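PDB 6LVU: acyl carrier protein from Thermotoga maritima MSB8, which probably carries the growing acyl chain between the enzymes of fatty acid biosynthesis. Local coordinates for residues E5-K10 with S52-K57; K10-I15 with V21-V26; D60-K65 with V73-K78. All coordinates share one frame; numbering follows the deposited sequence.

Contact 1 of 3, residues E5-K10 with S52-K57; sequences EEIFSK and SEFGVK. With ZN (zinc ion), chain C.
Glu53 OE1 binds a zinc ion at 2.1 Å, and the same oxygen is the atom through which Glu53 comes near Lys10, whose CD lies 4.2 Å away. Because Glu53 OE2 stands 3.1 Å from the zinc, the metal is held by one carboxylate oxygen rather than by both; water 1 is a further ligand. A bend in the Glu53 chain, chi2 67°, brings the carboxylate round to the metal, while its CG sits over the rim of one face of the neighbouring Phe54 ring.

Lys10 passes this carboxylate without pairing with it. Lys10 NZ remains 5.7 Å from Glu53 OE1, where an attraction between opposite charges could be felt only weakly, and instead forms a salt bridge with Glu6 OE2 at 2.9 Å, one helical turn earlier. The bond uses the anti lone pair of that oxygen. What Lys10 offers across the contact is therefore mostly its aliphatic stem: Lys10 CB is 3.7 Å from Phe54 CZ, and further along the stem CD approaches Phe54 CE1.

The contact belongs to the helical bundle of the acyl carrier protein fold; here Phe54, at the end of helix 42-54, meets helix 4-19. The Phe54 ring reaches that helix by its CE1 and CZ corner, with CG anti to the carbonyl carbon (chi1 -58°). Ile7 CG2 lies 4.0 Å from Phe54 CZ, and the Ile7 carbonyl oxygen is close to the same carbon, 3.8 Å from CZ. Ile76 and Leu80 also touch Phe54, and Val73 of helix 69-79 touches Ile7. Just beyond the ring the chain leaves the helix at Gly55, whose positive phi of 68° is easily adopted without a side chain.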
loop_
_atom_site.group_PDB
_atom_site.type_symbol
_atom_site.label_atom_id
_atom_site.label_comp_id
_atom_site.label_asym_id
_atom_site.label_seq_id
_atom_site.Cartn_x
_atom_site.Cartn_y
_atom_site.Cartn_z
ATOM N N GLU A 5 -10.968 3.892 -6.758
ATOM C CA GLU A 5 -10.088 4.464 -7.765
ATOM C C GLU A 5 -9.279 5.613 -7.173
ATOM O O GLU A 5 -8.096 5.777 -7.501
ATOM C CB GLU A 5 -10.906 4.907 -8.979
ATOM C CG GLU A 5 -11.268 3.748 -9.935
ATOM C CD GLU A 5 -12.454 4.109 -10.870
ATOM O OE1 GLU A 5 -12.808 5.310 -10.998
ATOM O OE2 GLU A 5 -13.022 3.191 -11.494
ATOM N N GLU A 6 -9.889 6.395 -6.271
ATOM C CA GLU A 6 -9.168 7.466 -5.588
ATOM C C GLU A 6 -8.089 6.900 -4.674
ATOM O O GLU A 6 -6.935 7.335 -4.712
ATOM C CB GLU A 6 -10.123 8.322 -4.756
ATOM C CG GLU A 6 -9.365 9.290 -3.832
ATOM C CD GLU A 6 -10.267 10.116 -2.909
ATOM O OE1 GLU A 6 -11.477 9.822 -2.798
ATOM O OE2 GLU A 6 -9.751 11.075 -2.290
ATOM N N ILE A 7 -8.467 5.947 -3.824
ATOM C CA ILE A 7 -7.527 5.359 -2.884
ATOM C C ILE A 7 -6.393 4.686 -3.634
ATOM O O ILE A 7 -5.212 4.890 -3.326
ATOM C CB ILE A 7 -8.257 4.362 -1.970
ATOM C CG1 ILE A 7 -9.298 5.095 -1.132
ATOM C CG2 ILE A 7 -7.259 3.607 -1.085
ATOM C CD1 ILE A 7 -10.268 4.173 -0.450
ATOM N N PHE A 8 -6.734 3.887 -4.646
ATOM C CA PHE A 8 -5.712 3.155 -5.383
ATOM C C PHE A 8 -4.747 4.094 -6.116
ATOM O O PHE A 8 -3.540 3.831 -6.175
ATOM C CB PHE A 8 -6.366 2.178 -6.367
ATOM C CG PHE A 8 -5.403 1.614 -7.349
ATOM C CD1 PHE A 8 -5.385 2.056 -8.657
ATOM C CD2 PHE A 8 -4.469 0.683 -6.950
ATOM C CE1 PHE A 8 -4.470 1.550 -9.559
ATOM C CE2 PHE A 8 -3.546 0.183 -7.838
ATOM C CZ PHE A 8 -3.548 0.611 -9.142
ATOM N N SER A 9 -5.255 5.179 -6.695
ATOM C CA SER A 9 -4.367 6.138 -7.355
ATOM C C SER A 9 -3.350 6.715 -6.380
ATOM O O SER A 9 -2.163 6.838 -6.703
ATOM C CB SER A 9 -5.172 7.262 -7.994
ATOM O OG SER A 9 -4.279 8.233 -8.519
ATOM N N LYS A 10 -3.805 7.118 -5.190
ATOM C CA LYS A 10 -2.896 7.692 -4.197
ATOM C C LYS A 10 -1.962 6.639 -3.615
ATOM O O LYS A 10 -0.796 6.933 -3.305
ATOM C CB LYS A 10 -3.693 8.375 -3.087
ATOM C CG LYS A 10 -4.484 9.630 -3.546
ATOM C CD LYS A 10 -5.267 10.196 -2.342
ATOM C CE LYS A 10 -5.658 11.647 -2.505
ATOM N NZ LYS A 10 -7.054 11.793 -2.983
ATOM N N SER A 52 -1.297 8.514 7.409
ATOM C CA SER A 52 -1.353 9.967 7.385
ATOM C C SER A 52 -2.002 10.487 6.110
ATOM O O SER A 52 -2.556 11.586 6.107
ATOM C CB SER A 52 0.058 10.533 7.536
ATOM O OG SER A 52 0.169 11.813 6.949
ATOM N N GLU A 53 -1.929 9.730 5.017
ATOM C CA GLU A 53 -2.528 10.179 3.767
ATOM C C GLU A 53 -4.059 10.194 3.841
ATOM O O GLU A 53 -4.703 11.146 3.389
ATOM C CB GLU A 53 -2.028 9.289 2.629
ATOM C CG GLU A 53 -2.373 9.756 1.254
ATOM C CD GLU A 53 -1.656 11.046 0.880
ATOM O OE1 GLU A 53 -2.198 11.788 0.033
ATOM O OE2 GLU A 53 -0.557 11.323 1.426
ATOM N N PHE A 54 -4.667 9.152 4.396
ATOM C CA PHE A 54 -6.114 9.013 4.365
ATOM C C PHE A 54 -6.760 9.241 5.719
ATOM O O PHE A 54 -7.991 9.162 5.822
ATOM C CB PHE A 54 -6.505 7.632 3.842
ATOM C CG PHE A 54 -5.985 7.336 2.472
ATOM C CD1 PHE A 54 -6.633 7.813 1.356
ATOM C CD2 PHE A 54 -4.834 6.591 2.308
ATOM C CE1 PHE A 54 -6.145 7.545 0.091
ATOM C CE2 PHE A 54 -4.344 6.314 1.052
ATOM C CZ PHE A 54 -4.996 6.794 -0.060
ATOM N N GLY A 55 -5.972 9.453 6.764
ATOM C CA GLY A 55 -6.541 9.664 8.084
ATOM C C GLY A 55 -7.202 8.427 8.640
ATOM O O GLY A 55 -8.312 8.513 9.180
ATOM N N VAL A 56 -6.567 7.268 8.475
ATOM C CA VAL A 56 -7.018 6.011 9.051
ATOM C C VAL A 56 -5.832 5.445 9.795
ATOM O O VAL A 56 -4.720 5.949 9.685
ATOM C CB VAL A 56 -7.513 5.006 7.993
ATOM C CG1 VAL A 56 -8.763 5.527 7.281
ATOM C CG2 VAL A 56 -6.406 4.721 6.993
ATOM N N LYS A 57 -6.050 4.350 10.510
ATOM C CA LYS A 57 -4.896 3.640 11.029
ATOM C C LYS A 57 -5.167 2.149 11.035
ATOM O O LYS A 57 -6.307 1.688 10.950
ATOM C CB LYS A 57 -4.493 4.125 12.441
ATOM C CG LYS A 57 -3.441 5.262 12.424
ATOM C CD LYS A 57 -2.541 5.301 13.673
ATOM C CE LYS A 57 -1.831 3.967 13.948
ATOM N NZ LYS A 57 -0.448 3.867 13.357
HETATM ZN ZN ZN C . -0.993 13.176 -0.968
HETATM O O HOH W 1 -0.439 14.851 0.412
#

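Contact 2 of 3, residues K10-I15 with V21-V26; sequences KVKSII and VDESQV. With ZN (zinc ion), chain F.
Val26 meets Ile15 and Lys12 in the close-packed, apolar half of this contact, where Val26 CG2 lies 4.0 Å from Ile15 CG2. Its other branch, CG1, turns to the base of the Lys12 chain. Lys12 CG is a shared point: it is 3.9 Å from Val26 CB and equally 3.9 Å from Glu23 CD, so the lysine stem runs past both the valine and the glutamate, crossing Glu23 at about a right angle. Lys12 CD lies 3.8 Å from Val26 O, and the bend at chi3, 67°, then sends CE past Glu23 OE1.

The other half is polar and built round water and metal. Water 2 accepts from Ser13 OG at 2.7 Å and donates to Glu23 OE2, joining helix and loop through solvent. The same water binds a zinc ion that Glu23 OE1 also reaches, at 2.5 Å, long for a zinc-oxygen bond, with water 3 as another ligand. Glu23 lies within an Asx turn that begins at Asp22 and overlaps the short 3-10 segment 23-25, with Asp22 OD2 receiving the backbone N of Ser24 at 2.7 Å, nearly straight at 174°. Ser24 OG donates to that oxygen too, from above the carboxylate plane.

In the bundle, the contact folds the start of the long loop between helices 4-19 and 42-54 back on the helix it has just left. Inward of it, Phe50 of helix 42-54 touches Ile15, while Val69 of helix 69-79 touches both Ile15 and Val26.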
loop_
_atom_site.group_PDB
_atom_site.type_symbol
_atom_site.label_atom_id
_atom_site.label_comp_id
_atom_site.label_asym_id
_atom_site.label_seq_id
_atom_site.Cartn_x
_atom_site.Cartn_y
_atom_site.Cartn_z
ATOM N N LYS A 10 -3.805 7.118 -5.190
ATOM C CA LYS A 10 -2.896 7.692 -4.197
ATOM C C LYS A 10 -1.962 6.639 -3.615
ATOM O O LYS A 10 -0.796 6.933 -3.305
ATOM C CB LYS A 10 -3.693 8.375 -3.087
ATOM C CG LYS A 10 -4.484 9.630 -3.546
ATOM C CD LYS A 10 -5.267 10.196 -2.342
ATOM C CE LYS A 10 -5.658 11.647 -2.505
ATOM N NZ LYS A 10 -7.054 11.793 -2.983
ATOM N N VAL A 11 -2.467 5.423 -3.403
ATOM C CA VAL A 11 -1.594 4.353 -2.929
ATOM C C VAL A 11 -0.498 4.104 -3.946
ATOM O O VAL A 11 0.664 3.864 -3.596
ATOM C CB VAL A 11 -2.413 3.077 -2.653
ATOM C CG1 VAL A 11 -1.496 1.863 -2.677
ATOM C CG2 VAL A 11 -3.157 3.186 -1.300
ATOM N N LYS A 12 -0.847 4.193 -5.225
ATOM C CA LYS A 12 0.097 3.853 -6.274
ATOM C C LYS A 12 1.189 4.907 -6.384
ATOM O O LYS A 12 2.369 4.571 -6.541
ATOM C CB LYS A 12 -0.664 3.685 -7.590
ATOM C CG LYS A 12 0.191 3.734 -8.835
ATOM C CD LYS A 12 -0.654 3.441 -10.067
ATOM C CE LYS A 12 -1.660 4.560 -10.302
ATOM N NZ LYS A 12 -2.591 4.269 -11.426
ATOM N N SER A 13 0.826 6.182 -6.229
ATOM C CA SER A 13 1.815 7.246 -6.277
ATOM C C SER A 13 2.785 7.137 -5.107
ATOM O O SER A 13 4.005 7.236 -5.282
ATOM C CB SER A 13 1.104 8.603 -6.271
ATOM O OG SER A 13 0.413 8.802 -7.502
ATOM N N ILE A 14 2.258 6.940 -3.902
ATOM C CA ILE A 14 3.122 6.830 -2.734
ATOM C C ILE A 14 4.083 5.659 -2.897
ATOM O O ILE A 14 5.275 5.783 -2.606
ATOM C CB ILE A 14 2.273 6.698 -1.457
ATOM C CG1 ILE A 14 1.500 8.001 -1.204
ATOM C CG2 ILE A 14 3.123 6.332 -0.278
ATOM C CD1 ILE A 14 0.401 7.863 -0.154
ATOM N N ILE A 15 3.578 4.509 -3.361
ATOM C CA ILE A 15 4.452 3.343 -3.510
ATOM C C ILE A 15 5.535 3.639 -4.523
ATOM O O ILE A 15 6.721 3.361 -4.294
ATOM C CB ILE A 15 3.636 2.095 -3.901
ATOM C CG1 ILE A 15 2.851 1.567 -2.707
ATOM C CG2 ILE A 15 4.550 1.015 -4.458
ATOM C CD1 ILE A 15 2.015 0.333 -3.037
ATOM N N VAL A 21 9.890 2.389 -7.898
ATOM C CA VAL A 21 9.447 1.650 -9.058
ATOM C C VAL A 21 8.550 2.553 -9.883
ATOM O O VAL A 21 8.004 3.544 -9.397
ATOM C CB VAL A 21 8.712 0.359 -8.657
ATOM C CG1 VAL A 21 9.535 -0.434 -7.671
ATOM C CG2 VAL A 21 7.355 0.706 -8.077
ATOM N N ASP A 22 8.351 2.170 -11.140
ATOM C CA ASP A 22 7.518 2.931 -12.049
ATOM C C ASP A 22 6.057 2.592 -11.810
ATOM O O ASP A 22 5.718 1.474 -11.422
ATOM C CB ASP A 22 7.915 2.622 -13.486
ATOM C CG ASP A 22 7.190 3.475 -14.483
ATOM O OD1 ASP A 22 7.880 4.252 -15.183
ATOM O OD2 ASP A 22 5.947 3.366 -14.580
ATOM N N GLU A 23 5.183 3.578 -12.029
ATOM C CA GLU A 23 3.767 3.371 -11.726
ATOM C C GLU A 23 3.141 2.281 -12.591
ATOM O O GLU A 23 2.142 1.672 -12.192
ATOM C CB GLU A 23 2.974 4.661 -11.902
ATOM C CG GLU A 23 3.176 5.690 -10.828
ATOM C CD GLU A 23 1.979 6.622 -10.741
ATOM O OE1 GLU A 23 1.243 6.712 -11.744
ATOM O OE2 GLU A 23 1.799 7.289 -9.695
ATOM N N SER A 24 3.693 2.034 -13.776
ATOM C CA SER A 24 3.172 0.985 -14.637
ATOM C C SER A 24 3.281 -0.398 -13.996
ATOM O O SER A 24 2.556 -1.313 -14.399
ATOM C CB SER A 24 3.899 1.029 -15.974
ATOM O OG SER A 24 5.295 1.060 -15.768
ATOM N N GLN A 25 4.168 -0.578 -13.013
ATOM C CA GLN A 25 4.326 -1.848 -12.310
ATOM C C GLN A 25 3.383 -2.008 -11.116
ATOM O O GLN A 25 3.294 -3.110 -10.556
ATOM C CB GLN A 25 5.779 -2.021 -11.812
ATOM C CG GLN A 25 6.859 -1.596 -12.813
ATOM C CD GLN A 25 8.262 -1.556 -12.199
ATOM O OE1 GLN A 25 8.954 -0.534 -12.253
ATOM N NE2 GLN A 25 8.686 -2.685 -11.609
ATOM N N VAL A 26 2.711 -0.948 -10.678
ATOM C CA VAL A 26 1.915 -0.992 -9.456
ATOM C C VAL A 26 0.472 -1.272 -9.860
ATOM O O VAL A 26 -0.268 -0.374 -10.258
ATOM C CB VAL A 26 2.052 0.294 -8.643
ATOM C CG1 VAL A 26 1.226 0.207 -7.353
ATOM C CG2 VAL A 26 3.516 0.553 -8.341
HETATM ZN ZN ZN F . -0.430 8.613 -11.669
HETATM O O HOH W 2 -0.900 7.530 -9.461
HETATM O O HOH W 3 0.577 9.602 -13.467
#

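Contact 3 of 3, residues D60-K65 with V73-K78; sequences DADLEK and VSYIEK
Asp62 and Tyr75 carry the whole of this small surface contact, and the aspartate can be followed atom by atom. Asp62 CB already points to helix 69-79 and meets Tyr75 CE1 at 3.5 Å. With CG anti to the carbonyl carbon (chi1 -77°), the carboxylate runs alongside the hydroxyl end of the ring edge, Asp62 CG lying 3.7 Å from Tyr75 CE1. The two oxygens then part company. Asp62 OD2 lies at the ring edge, in its plane, and accepts a hydrogen bond from Tyr75 OH at 3.1 Å through its anti lone pair. Asp62 OD1 takes the other partner, Lys65 NZ, in a salt bridge of 2.9 Å, with the ammonium nearly in line with the C-O bond.

The carboxylate and ring planes are turned 68° apart, so the acid crosses the edge of the phenol instead of stacking on it. Two different donors, one on each oxygen, would restrict rotation about CB-CG. Lys78 NZ is 5.9 Å from Asp62 OD2, not in contact but near enough perhaps to add to the positive surroundings of the acid. Tyr75 OH has a second bond as well, with the backbone N of Asp59, which ties the phenol to the chain just before 60-65.

Acyl carrier proteins commonly have a short third helix in this part of the chain; here residues 63-65 have helical backbone angles without the regular bonds. The contact joins this connection to the outer side of helix 69-79, where Val58 also touches Tyr75. Leu63 points away from it, onto Leu43 and Val44 of helix 42-54.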
loop_
_atom_site.group_PDB
_atom_site.type_symbol
_atom_site.label_atom_id
_atom_site.label_comp_id
_atom_site.label_asym_id
_atom_site.label_seq_id
_atom_site.Cartn_x
_atom_site.Cartn_y
_atom_site.Cartn_z
ATOM N N ASP A 60 -1.223 -3.510 13.970
ATOM C CA ASP A 60 0.006 -4.240 13.672
ATOM C C ASP A 60 -0.285 -5.710 13.405
ATOM O O ASP A 60 0.462 -6.373 12.677
ATOM C CB ASP A 60 1.013 -4.114 14.813
ATOM C CG ASP A 60 1.140 -2.708 15.326
ATOM O OD1 ASP A 60 1.819 -1.886 14.667
ATOM O OD2 ASP A 60 0.564 -2.427 16.399
ATOM N N ALA A 61 -1.358 -6.235 14.000
ATOM C CA ALA A 61 -1.766 -7.611 13.734
ATOM C C ALA A 61 -2.191 -7.792 12.283
ATOM O O ALA A 61 -1.954 -8.851 11.689
ATOM C CB ALA A 61 -2.900 -8.014 14.678
ATOM N N ASP A 62 -2.841 -6.782 11.701
ATOM C CA ASP A 62 -3.356 -6.874 10.338
ATOM C C ASP A 62 -2.294 -6.589 9.281
ATOM O O ASP A 62 -2.591 -6.675 8.082
ATOM C CB ASP A 62 -4.533 -5.911 10.158
ATOM C CG ASP A 62 -5.819 -6.440 10.774
ATOM O OD1 ASP A 62 -5.932 -7.674 10.958
ATOM O OD2 ASP A 62 -6.724 -5.629 11.067
ATOM N N LEU A 63 -1.071 -6.266 9.704
ATOM C CA LEU A 63 0.026 -5.998 8.784
ATOM C C LEU A 63 0.623 -7.273 8.193
ATOM O O LEU A 63 1.126 -7.254 7.065
ATOM C CB LEU A 63 1.091 -5.196 9.525
ATOM C CG LEU A 63 2.199 -4.461 8.791
ATOM C CD1 LEU A 63 2.546 -3.190 9.545
ATOM C CD2 LEU A 63 3.434 -5.336 8.621
ATOM N N GLU A 64 0.585 -8.386 8.933
ATOM C CA GLU A 64 1.130 -9.640 8.417
ATOM C C GLU A 64 0.275 -10.211 7.298
ATOM O O GLU A 64 0.734 -11.090 6.566
ATOM C CB GLU A 64 1.283 -10.664 9.550
ATOM C CG GLU A 64 2.268 -10.210 10.629
ATOM C CD GLU A 64 2.381 -11.166 11.811
ATOM O OE1 GLU A 64 1.646 -12.179 11.862
ATOM O OE2 GLU A 64 3.200 -10.883 12.714
ATOM N N LYS A 65 -0.949 -9.730 7.148
ATOM C CA LYS A 65 -1.835 -10.229 6.113
ATOM C C LYS A 65 -1.712 -9.457 4.813
ATOM O O LYS A 65 -2.120 -9.975 3.768
ATOM C CB LYS A 65 -3.277 -10.202 6.627
ATOM C CG LYS A 65 -3.399 -10.950 7.943
ATOM C CD LYS A 65 -4.731 -10.757 8.638
ATOM C CE LYS A 65 -4.704 -11.427 10.023
ATOM N NZ LYS A 65 -5.301 -10.551 11.076
ATOM N N VAL A 73 -5.206 -1.183 -0.508
ATOM C CA VAL A 73 -6.375 -0.403 -0.907
ATOM C C VAL A 73 -7.607 -0.885 -0.159
ATOM O O VAL A 73 -8.337 -0.085 0.455
ATOM C CB VAL A 73 -6.575 -0.484 -2.430
ATOM C CG1 VAL A 73 -7.755 0.360 -2.832
ATOM C CG2 VAL A 73 -5.330 -0.048 -3.152
ATOM N N SER A 74 -7.839 -2.208 -0.135
ATOM C CA SER A 74 -9.041 -2.724 0.514
ATOM C C SER A 74 -9.030 -2.441 2.008
ATOM O O SER A 74 -10.064 -2.103 2.590
ATOM C CB SER A 74 -9.203 -4.220 0.267
ATOM O OG SER A 74 -9.710 -4.442 -1.041
ATOM N N TYR A 75 -7.871 -2.560 2.649
ATOM C CA TYR A 75 -7.823 -2.219 4.058
ATOM C C TYR A 75 -8.154 -0.743 4.271
ATOM O O TYR A 75 -8.928 -0.399 5.169
ATOM C CB TYR A 75 -6.461 -2.588 4.638
ATOM C CG TYR A 75 -6.441 -2.622 6.142
ATOM C CD1 TYR A 75 -6.582 -3.820 6.832
ATOM C CD2 TYR A 75 -6.293 -1.451 6.883
ATOM C CE1 TYR A 75 -6.571 -3.851 8.222
ATOM C CE2 TYR A 75 -6.283 -1.474 8.273
ATOM C CZ TYR A 75 -6.419 -2.673 8.935
ATOM O OH TYR A 75 -6.403 -2.680 10.317
ATOM N N ILE A 76 -7.612 0.142 3.426
ATOM C CA ILE A 76 -7.944 1.560 3.533
ATOM C C ILE A 76 -9.422 1.787 3.261
ATOM O O ILE A 76 -10.094 2.535 3.988
ATOM C CB ILE A 76 -7.067 2.400 2.583
ATOM C CG1 ILE A 76 -5.600 2.294 2.986
ATOM C CG2 ILE A 76 -7.453 3.840 2.671
ATOM C CD1 ILE A 76 -4.662 2.870 1.971
ATOM N N GLU A 77 -9.958 1.132 2.219
ATOM C CA GLU A 77 -11.335 1.374 1.826
ATOM C C GLU A 77 -12.312 0.976 2.923
ATOM O O GLU A 77 -13.340 1.635 3.102
ATOM C CB GLU A 77 -11.656 0.625 0.530
ATOM C CG GLU A 77 -13.034 0.950 -0.003
ATOM C CD GLU A 77 -13.351 0.211 -1.294
ATOM O OE1 GLU A 77 -14.276 0.658 -2.013
ATOM O OE2 GLU A 77 -12.687 -0.819 -1.582
ATOM N N LYS A 78 -12.004 -0.072 3.681
ATOM C CA LYS A 78 -12.917 -0.484 4.745
ATOM C C LYS A 78 -12.879 0.476 5.933
ATOM O O LYS A 78 -13.911 0.715 6.566
ATOM C CB LYS A 78 -12.592 -1.907 5.201
ATOM C CG LYS A 78 -13.419 -2.363 6.405
ATOM C CD LYS A 78 -13.567 -3.879 6.481
ATOM C CE LYS A 78 -12.221 -4.579 6.465
ATOM N NZ LYS A 78 -11.609 -4.640 7.822
#

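How the contacts relate
From the N terminus, helix 4-19 enters contact 1 with residues 5-10 and contact 2 with 10-15, Lys10 being common to both. Contact 2 closes first, when 21-26 turns back on the helix; it is nested inside the much longer loop that contact 1 closes at 52-57, after helix 42-54. Contact 3 follows in series, closing a short loop between 60-65 and helix 69-79, and lies across the chain's centre from contact 2. Apolar packing joins the three: Val11 CG2 meets Ile76 CD1, and Ile14 CD1 meets Glu53 CG. Together they tie two connecting loops and three helices into one compact bundle.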